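Local coordinates for thiosulfate sulfurtransferase TUM1 (Saccharomyces cerevisiae, PDB 3UTN), which accepts persulfide sulfur from the cysteine desulfurase NFS1 and passes it to UBA4 for 2-thiolation of the wobble uridine of tRNAs, at residues A[89-94]-A[314-319]; A[114-119]-A[132-137]; A[193-198]-A[230-235]. All blocks are in the same frame, centred on the assembly; numbering follows the deposited sequence.

Contact 1: residues A[89-94]-A[314-319]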
loop_
_atom_site.group_PDB
_atom_site.type_symbol
_atom_site.label_atom_id
_atom_site.label_comp_id
_atom_site.label_asym_id
_atom_site.label_seq_id
_atom_site.Cartn_x
_atom_site.Cartn_y
_atom_site.Cartn_z
ATOM N N SER A 89 15.856 -8.169 4.042
ATOM C CA SER A 89 16.182 -7.420 2.838
ATOM C C SER A 89 16.917 -6.130 3.191
ATOM O O SER A 89 16.599 -5.492 4.197
ATOM C CB SER A 89 14.910 -7.099 2.057
ATOM O OG SER A 89 15.186 -6.233 0.969
ATOM N N PRO A 90 17.910 -5.736 2.366
ATOM C CA PRO A 90 18.548 -4.445 2.632
ATOM C C PRO A 90 17.637 -3.297 2.218
ATOM O O PRO A 90 17.912 -2.139 2.528
ATOM C CB PRO A 90 19.796 -4.477 1.745
ATOM C CG PRO A 90 19.481 -5.449 0.670
ATOM C CD PRO A 90 18.587 -6.479 1.285
ATOM N N TYR A 91 16.550 -3.638 1.535
ATOM C CA TYR A 91 15.618 -2.654 1.015
ATOM C C TYR A 91 14.431 -2.548 1.950
ATOM O O TYR A 91 13.991 -3.546 2.512
ATOM C CB TYR A 91 15.203 -3.029 -0.413
ATOM C CG TYR A 91 16.389 -3.542 -1.189
ATOM C CD1 TYR A 91 17.469 -2.707 -1.461
ATOM C CD2 TYR A 91 16.463 -4.872 -1.593
ATOM C CE1 TYR A 91 18.578 -3.169 -2.145
ATOM C CE2 TYR A 91 17.571 -5.346 -2.276
ATOM C CZ TYR A 91 18.621 -4.485 -2.550
ATOM O OH TYR A 91 19.729 -4.933 -3.219
ATOM N N PRO A 92 13.932 -1.322 2.144
ATOM C CA PRO A 92 12.834 -1.066 3.059
ATOM C C PRO A 92 11.527 -1.676 2.574
ATOM O O PRO A 92 11.317 -1.821 1.366
ATOM C CB PRO A 92 12.730 0.464 3.075
ATOM C CG PRO A 92 13.395 0.916 1.824
ATOM C CD PRO A 92 14.459 -0.089 1.538
ATOM N N HIS A 93 10.681 -2.048 3.530
ATOM C CA HIS A 93 9.298 -2.438 3.279
ATOM C C HIS A 93 9.154 -3.443 2.195
ATOM O O HIS A 93 8.247 -3.354 1.369
ATOM C CB HIS A 93 8.465 -1.212 2.957
ATOM C CG HIS A 93 8.522 -0.167 4.025
ATOM N ND1 HIS A 93 8.174 -0.422 5.297
ATOM C CD2 HIS A 93 8.912 1.163 3.982
ATOM C CE1 HIS A 93 8.334 0.685 6.032
ATOM N NE2 HIS A 93 8.785 1.658 5.227
ATOM N N MET A 94 10.060 -4.410 2.186
ATOM C CA MET A 94 10.000 -5.464 1.211
ATOM C C MET A 94 8.956 -6.447 1.651
ATOM O O MET A 94 8.823 -6.741 2.837
ATOM C CB MET A 94 11.354 -6.136 1.032
ATOM C CG MET A 94 12.354 -5.230 0.339
ATOM S SD MET A 94 11.657 -4.457 -1.129
ATOM C CE MET A 94 11.536 -5.881 -2.213
ATOM N N VAL A 314 17.823 1.991 -7.025
ATOM C CA VAL A 314 19.078 2.719 -6.927
ATOM C C VAL A 314 20.193 1.820 -6.433
ATOM O O VAL A 314 21.255 1.739 -7.055
ATOM C CB VAL A 314 18.943 3.929 -5.998
ATOM C CG1 VAL A 314 20.311 4.480 -5.621
ATOM C CG2 VAL A 314 18.124 4.987 -6.693
ATOM N N LEU A 315 19.934 1.136 -5.325
ATOM C CA LEU A 315 20.944 0.298 -4.690
ATOM C C LEU A 315 21.433 -0.815 -5.598
ATOM O O LEU A 315 22.614 -1.145 -5.594
ATOM C CB LEU A 315 20.422 -0.274 -3.375
ATOM C CG LEU A 315 20.365 0.739 -2.231
ATOM C CD1 LEU A 315 19.708 0.140 -0.998
ATOM C CD2 LEU A 315 21.758 1.263 -1.909
ATOM N N LYS A 316 20.530 -1.380 -6.390
ATOM C CA LYS A 316 20.895 -2.469 -7.279
ATOM C C LYS A 316 21.402 -1.987 -8.636
ATOM O O LYS A 316 22.234 -2.646 -9.255
ATOM C CB LYS A 316 19.722 -3.428 -7.461
ATOM C CG LYS A 316 19.485 -4.361 -6.286
ATOM C CD LYS A 316 18.451 -5.408 -6.648
ATOM C CE LYS A 316 18.278 -6.452 -5.566
ATOM N NZ LYS A 316 17.150 -7.365 -5.898
ATOM N N SER A 317 20.904 -0.841 -9.092
ATOM C CA SER A 317 21.169 -0.372 -10.453
ATOM C C SER A 317 22.305 0.627 -10.525
ATOM O O SER A 317 22.993 0.720 -11.540
ATOM C CB SER A 317 19.918 0.262 -11.052
ATOM O OG SER A 317 18.805 -0.598 -10.927
ATOM N N GLY A 318 22.483 1.385 -9.453
ATOM C CA GLY A 318 23.463 2.452 -9.436
ATOM C C GLY A 318 22.960 3.684 -10.157
ATOM O O GLY A 318 21.880 3.660 -10.759
ATOM N N PRO A 319 23.760 4.762 -10.127
ATOM C CA PRO A 319 23.411 6.093 -10.627
ATOM C C PRO A 319 23.137 6.150 -12.126
ATOM O O PRO A 319 22.501 7.096 -12.598
ATOM C CB PRO A 319 24.652 6.925 -10.293
ATOM C CG PRO A 319 25.766 5.937 -10.275
ATOM C CD PRO A 319 25.160 4.706 -9.667
#

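Contact 2: residues A[114-119]-A[132-137]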
loop_
_atom_site.group_PDB
_atom_site.type_symbol
_atom_site.label_atom_id
_atom_site.label_comp_id
_atom_site.label_asym_id
_atom_site.label_seq_id
_atom_site.Cartn_x
_atom_site.Cartn_y
_atom_site.Cartn_z
ATOM N N ASP A 114 -11.115 -14.582 8.380
ATOM C CA ASP A 114 -11.324 -13.218 8.830
ATOM C C ASP A 114 -11.540 -12.301 7.661
ATOM O O ASP A 114 -10.832 -12.364 6.667
ATOM C CB ASP A 114 -10.126 -12.705 9.611
ATOM C CG ASP A 114 -10.019 -13.320 10.969
ATOM O OD1 ASP A 114 -11.015 -13.888 11.455
ATOM O OD2 ASP A 114 -8.937 -13.211 11.565
ATOM N N ILE A 115 -12.537 -11.445 7.782
ATOM C CA ILE A 115 -12.605 -10.303 6.908
ATOM C C ILE A 115 -11.651 -9.294 7.529
ATOM O O ILE A 115 -11.869 -8.812 8.639
ATOM C CB ILE A 115 -14.015 -9.724 6.837
ATOM C CG1 ILE A 115 -14.962 -10.716 6.163
ATOM C CG2 ILE A 115 -13.984 -8.405 6.091
ATOM C CD1 ILE A 115 -16.418 -10.312 6.226
ATOM N N LEU A 116 -10.568 -9.017 6.827
ATOM C CA LEU A 116 -9.618 -8.063 7.328
ATOM C C LEU A 116 -9.973 -6.734 6.746
ATOM O O LEU A 116 -10.148 -6.589 5.544
ATOM C CB LEU A 116 -8.190 -8.455 6.978
ATOM C CG LEU A 116 -7.788 -9.805 7.570
ATOM C CD1 LEU A 116 -6.387 -10.159 7.117
ATOM C CD2 LEU A 116 -7.884 -9.816 9.088
ATOM N N VAL A 117 -10.142 -5.766 7.617
ATOM C CA VAL A 117 -10.443 -4.449 7.147
ATOM C C VAL A 117 -9.294 -3.580 7.565
ATOM O O VAL A 117 -9.135 -3.227 8.725
ATOM C CB VAL A 117 -11.786 -3.929 7.654
ATOM C CG1 VAL A 117 -11.995 -2.522 7.128
ATOM C CG2 VAL A 117 -12.910 -4.855 7.195
ATOM N N VAL A 118 -8.482 -3.243 6.587
ATOM C CA VAL A 118 -7.250 -2.587 6.867
ATOM C C VAL A 118 -7.496 -1.108 6.885
ATOM O O VAL A 118 -8.239 -0.574 6.077
ATOM C CB VAL A 118 -6.203 -2.908 5.811
ATOM C CG1 VAL A 118 -4.895 -2.249 6.189
ATOM C CG2 VAL A 118 -6.036 -4.411 5.712
ATOM N N TYR A 119 -6.855 -0.451 7.825
ATOM C CA TYR A 119 -6.895 0.975 7.844
ATOM C C TYR A 119 -5.588 1.420 8.423
ATOM O O TYR A 119 -4.791 0.612 8.891
ATOM C CB TYR A 119 -8.065 1.458 8.688
ATOM C CG TYR A 119 -8.009 1.066 10.139
ATOM C CD1 TYR A 119 -8.399 -0.206 10.561
ATOM C CD2 TYR A 119 -7.571 1.968 11.093
ATOM C CE1 TYR A 119 -8.353 -0.554 11.897
ATOM C CE2 TYR A 119 -7.534 1.636 12.427
ATOM C CZ TYR A 119 -7.926 0.380 12.821
ATOM O OH TYR A 119 -7.878 0.070 14.145
ATOM N N TRP A 132 -3.036 -4.743 0.667
ATOM C CA TRP A 132 -2.454 -5.381 -0.474
ATOM C C TRP A 132 -1.626 -6.563 -0.070
ATOM O O TRP A 132 -1.749 -7.617 -0.663
ATOM C CB TRP A 132 -1.649 -4.360 -1.213
ATOM C CG TRP A 132 -0.805 -4.904 -2.298
ATOM C CD1 TRP A 132 -1.197 -5.292 -3.572
ATOM C CD2 TRP A 132 0.627 -5.100 -2.255
ATOM N NE1 TRP A 132 -0.121 -5.712 -4.296
ATOM C CE2 TRP A 132 1.005 -5.622 -3.564
ATOM C CE3 TRP A 132 1.602 -4.915 -1.292
ATOM C CZ2 TRP A 132 2.307 -5.935 -3.873
ATOM C CZ3 TRP A 132 2.917 -5.229 -1.620
ATOM C CH2 TRP A 132 3.256 -5.734 -2.876
ATOM N N THR A 133 -0.805 -6.399 0.960
ATOM C CA THR A 133 -0.001 -7.500 1.488
ATOM C C THR A 133 -0.883 -8.672 1.900
ATOM O O THR A 133 -0.626 -9.815 1.528
ATOM C CB THR A 133 0.841 -7.043 2.682
ATOM O OG1 THR A 133 1.702 -5.992 2.250
ATOM C CG2 THR A 133 1.679 -8.198 3.235
ATOM N N LEU A 134 -1.920 -8.375 2.671
ATOM C CA LEU A 134 -2.896 -9.376 3.061
ATOM C C LEU A 134 -3.477 -10.053 1.840
ATOM O O LEU A 134 -3.508 -11.274 1.760
ATOM C CB LEU A 134 -4.010 -8.734 3.877
ATOM C CG LEU A 134 -3.536 -8.164 5.208
ATOM C CD1 LEU A 134 -4.653 -7.345 5.814
ATOM C CD2 LEU A 134 -3.099 -9.280 6.144
ATOM N N GLY A 135 -3.921 -9.241 0.889
ATOM C CA GLY A 135 -4.468 -9.736 -0.364
ATOM C C GLY A 135 -3.449 -10.536 -1.140
ATOM O O GLY A 135 -3.745 -11.635 -1.594
ATOM N N VAL A 136 -2.241 -9.997 -1.285
ATOM C CA VAL A 136 -1.203 -10.685 -2.044
ATOM C C VAL A 136 -0.918 -12.024 -1.400
ATOM O O VAL A 136 -0.735 -13.018 -2.084
ATOM C CB VAL A 136 0.088 -9.865 -2.164
ATOM C CG1 VAL A 136 1.212 -10.705 -2.753
ATOM C CG2 VAL A 136 -0.151 -8.656 -3.042
ATOM N N MET A 137 -0.923 -12.039 -0.074
ATOM C CA MET A 137 -0.694 -13.257 0.663
ATOM C C MET A 137 -1.921 -14.146 0.685
ATOM O O MET A 137 -1.989 -15.095 1.455
ATOM C CB MET A 137 -0.229 -12.935 2.073
ATOM C CG MET A 137 1.213 -12.478 2.135
ATOM S SD MET A 137 2.300 -13.558 1.187
ATOM C CE MET A 137 2.173 -15.100 2.089
#

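Contact 3: residues A[193-198]-A[230-235]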
loop_
_atom_site.group_PDB
_atom_site.type_symbol
_atom_site.label_atom_id
_atom_site.label_comp_id
_atom_site.label_asym_id
_atom_site.label_seq_id
_atom_site.Cartn_x
_atom_site.Cartn_y
_atom_site.Cartn_z
ATOM N N GLN A 193 15.318 -5.367 -16.284
ATOM C CA GLN A 193 15.250 -5.823 -17.673
ATOM C C GLN A 193 14.361 -4.902 -18.489
ATOM O O GLN A 193 14.733 -4.488 -19.578
ATOM C CB GLN A 193 14.769 -7.274 -17.778
ATOM C CG GLN A 193 14.667 -7.805 -19.210
ATOM C CD GLN A 193 15.902 -7.530 -20.070
ATOM O OE1 GLN A 193 17.014 -7.342 -19.566
ATOM N NE2 GLN A 193 15.706 -7.514 -21.385
ATOM N N LEU A 194 13.195 -4.572 -17.942
ATOM C CA LEU A 194 12.274 -3.668 -18.611
ATOM C C LEU A 194 12.933 -2.340 -18.908
ATOM O O LEU A 194 12.773 -1.786 -19.990
ATOM C CB LEU A 194 11.019 -3.458 -17.766
ATOM C CG LEU A 194 10.095 -4.671 -17.761
ATOM C CD1 LEU A 194 9.084 -4.532 -16.641
ATOM C CD2 LEU A 194 9.435 -4.850 -19.123
ATOM N N VAL A 195 13.689 -1.842 -17.940
ATOM C CA VAL A 195 14.355 -0.569 -18.093
ATOM C C VAL A 195 15.584 -0.720 -18.970
ATOM O O VAL A 195 15.808 0.088 -19.862
ATOM C CB VAL A 195 14.734 0.029 -16.733
ATOM C CG1 VAL A 195 15.558 1.290 -16.914
ATOM C CG2 VAL A 195 13.471 0.329 -15.949
ATOM N N LYS A 196 16.371 -1.759 -18.702
ATOM C CA LYS A 196 17.547 -2.058 -19.508
ATOM C C LYS A 196 17.147 -2.232 -20.964
ATOM O O LYS A 196 17.821 -1.729 -21.850
ATOM C CB LYS A 196 18.257 -3.311 -18.998
ATOM C CG LYS A 196 19.539 -3.632 -19.743
ATOM C CD LYS A 196 20.225 -4.856 -19.163
ATOM C CE LYS A 196 21.517 -5.158 -19.908
ATOM N NZ LYS A 196 22.384 -3.954 -20.043
ATOM N N SER A 197 16.041 -2.931 -21.202
ATOM C CA SER A 197 15.550 -3.149 -22.560
ATOM C C SER A 197 14.823 -1.930 -23.119
ATOM O O SER A 197 14.458 -1.912 -24.292
ATOM C CB SER A 197 14.643 -4.372 -22.613
ATOM O OG SER A 197 13.493 -4.161 -21.821
ATOM N N GLY A 198 14.625 -0.915 -22.277
ATOM C CA GLY A 198 13.945 0.318 -22.684
ATOM C C GLY A 198 12.493 0.049 -23.006
ATOM O O GLY A 198 11.876 0.766 -23.795
ATOM N N HIS A 230 14.375 8.919 -10.909
ATOM C CA HIS A 230 13.409 7.880 -11.145
ATOM C C HIS A 230 13.925 6.823 -12.038
ATOM O O HIS A 230 14.985 6.958 -12.660
ATOM C CB HIS A 230 12.140 8.462 -11.717
ATOM C CG HIS A 230 12.339 9.164 -13.020
ATOM N ND1 HIS A 230 12.703 10.453 -13.094
ATOM C CD2 HIS A 230 12.213 8.714 -14.327
ATOM C CE1 HIS A 230 12.804 10.811 -14.380
ATOM N NE2 HIS A 230 12.491 9.747 -15.133
ATOM N N ILE A 231 13.165 5.742 -12.085
ATOM C CA ILE A 231 13.484 4.640 -12.940
ATOM C C ILE A 231 13.090 5.092 -14.329
ATOM O O ILE A 231 11.966 5.543 -14.536
ATOM C CB ILE A 231 12.709 3.389 -12.539
ATOM C CG1 ILE A 231 12.979 3.052 -11.070
ATOM C CG2 ILE A 231 13.090 2.225 -13.432
ATOM C CD1 ILE A 231 12.023 2.040 -10.501
ATOM N N PRO A 232 14.031 5.024 -15.275
ATOM C CA PRO A 232 13.703 5.385 -16.638
ATOM C C PRO A 232 12.485 4.595 -17.088
ATOM O O PRO A 232 12.407 3.384 -16.863
ATOM C CB PRO A 232 14.950 4.961 -17.411
ATOM C CG PRO A 232 16.048 5.114 -16.411
ATOM C CD PRO A 232 15.434 4.596 -15.147
ATOM N N GLY A 233 11.522 5.296 -17.667
ATOM C CA GLY A 233 10.315 4.667 -18.153
ATOM C C GLY A 233 9.171 4.800 -17.177
ATOM O O GLY A 233 8.028 4.537 -17.524
ATOM N N THR A 234 9.476 5.203 -15.948
ATOM C CA THR A 234 8.433 5.448 -14.978
ATOM C C THR A 234 7.934 6.868 -15.118
ATOM O O THR A 234 8.533 7.702 -15.796
ATOM C CB THR A 234 8.888 5.227 -13.522
ATOM O OG1 THR A 234 9.985 6.097 -13.232
ATOM C CG2 THR A 234 9.289 3.774 -13.295
ATOM N N GLN A 235 6.821 7.130 -14.463
ATOM C CA GLN A 235 6.204 8.429 -14.506
ATOM C C GLN A 235 5.853 8.790 -13.091
ATOM O O GLN A 235 5.588 7.901 -12.279
ATOM C CB GLN A 235 4.943 8.371 -15.338
ATOM C CG GLN A 235 5.162 7.915 -16.760
ATOM C CD GLN A 235 3.844 7.726 -17.451
ATOM O OE1 GLN A 235 3.206 8.693 -17.823
ATOM N NE2 GLN A 235 3.413 6.482 -17.595
#

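Contact 1: residues A[89-94]-A[314-319]
Tyr91 meets Leu315 and Lys316 with two parts of its ring. CD1 and CE1 face Leu315, while CE2, CZ and OH face Lys316. Its CG lies anti to its own carbonyl carbon (chi1 -40°). That torsion sends the ring across to the helix end. Leu315 sits at the ring edge, with CB 3.6 Å from Tyr91 CE1. Its CD1 lies in the ring plane, 3.7 Å from Tyr91 CD1. The two side chains run past each other in opposite directions.

Lys316 crosses Tyr91 at about a right angle and lies oblique to the ring. Its chain, extended beyond CG, carries CG and CE past the hydroxyl, each 3.1 Å from Tyr91 OH. Lys316 CE also lies 3.5 Å from Tyr91 CE2. The ammonium group goes on to a salt bridge with Glu312.

The ring also packs within its own loop. Pro90 CG lies over the centre of one face, 3.4 Å above the plane.

This is a small surface contact between the two rhodanese domains. The loop between strand 77-78 and helix 98-107 meets the end of helix 309-317. Tyr91 touches Glu312 and Pro92 touches Thr311 on that helix, while Lys316 reaches Tyr188 of helix 188-196.

Contact 2: residues A[114-119]-A[132-137]
Leu134 of the helix fits against Leu116 and Val118 of the strand. These three side chains make the whole contact, and no hydrogen bond crosses it. Leu116 and Val118 are two residues apart, and both point from the same face of the strand. Val117 between them points away from the helix.

The tight part is where Leu116 CD1 meets the two methyls of Leu134. CG of Leu134 is anti to its own carbonyl carbon (chi1 -65°), and the fork of the side chain faces the strand. Leu134 CD2 is 3.5 Å from Leu116 CD1. The other branch, Leu134 CD1, lies 3.6 Å from the same Leu116 CD1. The two leucines cross at about a right angle, and Leu116 CD1 touches both branches of its partner. Val118 and Leu134 approach tip to tip. The modelled 3.2 Å between Val118 CG2 and Leu134 CD1 is probably too short.

The looser part lies nearer the roots of the leucines. Leu116 CB is 3.9 Å from Leu134 CD1, and Leu134 CG is 4.0 Å from Leu116 CD1. No solvent side exists here, since all three touching residues are buried. Leu134 also packs on Phe101 and Met105 of helix 98-107 and on Val142 of strand 141-145. Leu116 rests on Val48 of the neighbouring strand 47-51.

Strand 115-119, helix 127-136 and strand 141-145 form a beta-alpha-beta unit. The contact is the hydrophobic seam between its first strand and its helix, in the parallel five-stranded sheet of the N-terminal rhodanese domain.

Contact 3: residues A[193-198]-A[230-235]
Val195 is the one residue of the helix end that packs on segment 230-235. It meets Ile231 and Pro232.

His230 opens the segment. It does not touch the helix. It stacks on Phe215 and is hydrogen-bonded through both ring nitrogens, to the backbone oxygens of Phe215 and Asp327.

Ile231 follows and crosses Val195 at about a right angle. Its CG2 faces Val195 CG2, but the modelled separation is doubtful. Ile231 also touches Trp310 and Trp313 of helix 309-317.

Pro232 gives the clearer packing. Val195 CG1, anti to its backbone N (chi1 174°), comes against the proline ring. It is 3.8 Å from both Pro232 CB and Pro232 CD. The other methyl, Val195 CG2, is in van der Waals contact with the carbonyl oxygen, 3.4 Å from Pro232 O.

Gly233 has positive phi, and a side chain there would run into the preceding carbonyl oxygen. It completes a type II turn from Ile231 to Thr234, closed by Thr234 N to Ile231 O at 2.9 Å. Gln235 then continues into strand 234-236, bonded by its backbone to strand 205-208.

On the helix side, Gly198, with positive phi, leaves the helical conformation in a Schellman motif. Gly198 N bonds to Val195 O at 2.9 Å. Ser197 N and Ser197 OG reach Gln193 O from opposite faces of its plane.

Cutting Val195 back to an alanine would probably open a gap beside the Pro232 ring and lose the methyl contact with Pro232 O.

The chemistry between these two segments is van der Waals packing, with no hydrogen bond across. The polar bonds described here lie within each segment or run to other parts of the domain.

How the contacts relate
Contact 1 joins the two rhodanese domains, while contacts 2 and 3 each lie within one of them. Contact 2 is in the N-terminal domain and contact 3 in the C-terminal one, with centres 30 Å apart on opposite sides of the chain's centre. Along the chain, both are nested inside the loop that contact 1 closes. Contacts 1 and 3 have centres 15 Å apart, and helix 309-317 links them through Leu315 and Lys316 in one and Trp313 in the other. The persulfide-forming Cys282 lies near both: its side chain is about 11 Å from that of Tyr91 and about 9 Å from that of Ile231. Contact 2 lies away from this site.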